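Local atomic coordinates of Ycf48-like protein (Thermosynechococcus elongatus, PDB entry 5OJ5), a protein that probably assists early photosystem II assembly and replacement of photodamaged D1, whose C-terminal extension it binds. Residues E195-S200 with S204-W209. Numbering follows the deposited sequence.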
# COMPACT_ATOMS: atom_id res chain seq x y z
N GLU A 195 14.56 1.20 0.95
CA GLU A 195 14.36 2.09 2.08
C GLU A 195 12.90 2.08 2.50
O GLU A 195 12.01 1.76 1.70
CB GLU A 195 14.70 3.51 1.64
CG GLU A 195 16.03 3.58 1.04
CD GLU A 195 16.19 4.72 0.01
OE1 GLU A 195 15.35 4.93 -0.98
OE2 GLU A 195 17.25 5.38 0.20
N TYR A 196 12.66 2.42 3.76
CA TYR A 196 11.29 2.53 4.25
C TYR A 196 11.08 3.87 4.93
O TYR A 196 12.01 4.46 5.48
CB TYR A 196 10.98 1.40 5.26
CG TYR A 196 10.96 0.02 4.64
CD1 TYR A 196 9.75 -0.53 4.20
CD2 TYR A 196 12.11 -0.74 4.49
CE1 TYR A 196 9.67 -1.81 3.69
CE2 TYR A 196 12.04 -2.04 3.95
CZ TYR A 196 10.82 -2.57 3.57
OH TYR A 196 10.78 -3.85 3.07
N VAL A 197 9.81 4.30 4.90
CA VAL A 197 9.37 5.49 5.62
C VAL A 197 8.11 5.12 6.38
O VAL A 197 7.20 4.49 5.83
CB VAL A 197 9.19 6.70 4.68
CG1 VAL A 197 8.09 6.52 3.62
CG2 VAL A 197 8.87 7.96 5.51
N ALA A 198 8.07 5.50 7.66
CA ALA A 198 6.97 5.15 8.56
C ALA A 198 6.47 6.40 9.26
O ALA A 198 7.26 7.16 9.83
CB ALA A 198 7.45 4.17 9.61
N VAL A 199 5.18 6.59 9.27
CA VAL A 199 4.54 7.69 9.99
C VAL A 199 4.25 7.25 11.40
O VAL A 199 3.74 6.15 11.63
CB VAL A 199 3.27 8.14 9.25
CG1 VAL A 199 2.57 9.25 10.06
CG2 VAL A 199 3.63 8.65 7.84
N SER A 200 4.55 8.10 12.39
CA SER A 200 4.31 7.76 13.80
C SER A 200 2.80 7.63 14.06
O SER A 200 1.97 8.11 13.29
CB SER A 200 4.95 8.81 14.70
OG SER A 200 4.25 10.05 14.66
N SER A 204 2.71 12.68 14.64
CA SER A 204 3.55 13.76 15.13
C SER A 204 4.83 13.90 14.34
O SER A 204 5.35 15.01 14.20
CB SER A 204 3.89 13.54 16.60
OG SER A 204 2.77 13.79 17.43
N PHE A 205 5.38 12.77 13.86
CA PHE A 205 6.66 12.77 13.16
C PHE A 205 6.73 11.54 12.26
O PHE A 205 5.77 10.78 12.15
CB PHE A 205 7.81 13.02 14.13
CG PHE A 205 7.95 11.98 15.20
CD1 PHE A 205 8.57 10.76 14.93
CD2 PHE A 205 7.46 12.20 16.50
CE1 PHE A 205 8.72 9.80 15.92
CE2 PHE A 205 7.61 11.23 17.48
CZ PHE A 205 8.20 10.03 17.18
N TYR A 206 7.86 11.37 11.56
CA TYR A 206 8.06 10.19 10.74
C TYR A 206 9.45 9.67 10.99
O TYR A 206 10.29 10.34 11.58
CB TYR A 206 7.79 10.49 9.26
CG TYR A 206 8.77 11.40 8.58
CD1 TYR A 206 9.82 10.88 7.78
CD2 TYR A 206 8.66 12.79 8.64
CE1 TYR A 206 10.70 11.70 7.12
CE2 TYR A 206 9.57 13.62 7.98
CZ TYR A 206 10.57 13.05 7.21
OH TYR A 206 11.45 13.90 6.56
N SER A 207 9.68 8.46 10.50
CA SER A 207 10.96 7.80 10.65
C SER A 207 11.36 7.17 9.32
O SER A 207 10.50 6.74 8.54
CB SER A 207 10.96 6.74 11.73
OG SER A 207 10.57 7.33 12.97
N THR A 208 12.66 7.08 9.07
CA THR A 208 13.19 6.41 7.88
C THR A 208 14.20 5.34 8.27
O THR A 208 14.86 5.42 9.31
CB THR A 208 13.82 7.41 6.90
OG1 THR A 208 14.88 8.12 7.56
CG2 THR A 208 12.81 8.41 6.35
N TRP A 209 14.33 4.35 7.39
CA TRP A 209 15.34 3.32 7.58
C TRP A 209 15.87 2.91 6.23
O TRP A 209 15.11 2.80 5.28
CB TRP A 209 14.75 2.09 8.29
CG TRP A 209 15.78 0.98 8.45
CD1 TRP A 209 16.70 0.87 9.42
CD2 TRP A 209 15.99 -0.12 7.55
NE1 TRP A 209 17.47 -0.27 9.21
CE2 TRP A 209 17.03 -0.89 8.08
CE3 TRP A 209 15.37 -0.53 6.37
CZ2 TRP A 209 17.48 -2.07 7.45
CZ3 TRP A 209 15.82 -1.69 5.75
CH2 TRP A 209 16.85 -2.43 6.30
O HOH W 1 7.80 7.17 13.12
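In Phe-205 the ring is rotated between the backbone N and the carbonyl carbon (chi1 61°), which brings one phenyl face against the CB of Ser-200, a CH-pi contact of 4.1 Å from CB to the centroid of the Phe-205 ring. The hydroxyl of Ser-200 takes the same position about its own CA-CB bond (chi1 72°), and this carries OG to within 3.0 Å of Phe-205 O. That carbonyl is gripped twice, since Ser-200 N also donates to it, nearly straight; both donors come from one face of the carbonyl plane, with OG lying clearly above it. Away from this end of the hairpin, strands 196-199 and 205-209 pair antiparallel as the two middle strands of one propeller blade. The hydrogen-bonded pairs are Tyr-196 with Trp-209 and Ala-198 with Ser-207, and the bond from Ser-207 N to Ala-198 O is 2.8 Å long. On the face these pairs share, the rings of Tyr-196 and Trp-209 run side by side and meet edge against edge, CD2 of Tyr-196 lying 3.8 Å from CE3 of Trp-209. Their polar ends are held elsewhere: Glu-156 and Arg-190 bind the phenol, and the Gln-213 carbonyl receives the indole N-H. Farther along this face a water bridges Ser-207 OG, at 2.8 Å, and, weakly, Ala-198 O. The other face belongs to Val-197, Val-199, Tyr-206 and Thr-208. There CG2 of Val-197 approaches CD1 of Tyr-206 obliquely at 3.8 Å, and the Tyr-206 ring stacks on His-219 in strand 217-220. Residues 204-209 belong to the Arg-rich patch. The chemistry implies that the backbone pairs and the two bonds to Phe-205 O hold the strands in register, while the aromatic edges and Val-197 supply apolar contact on the two faces.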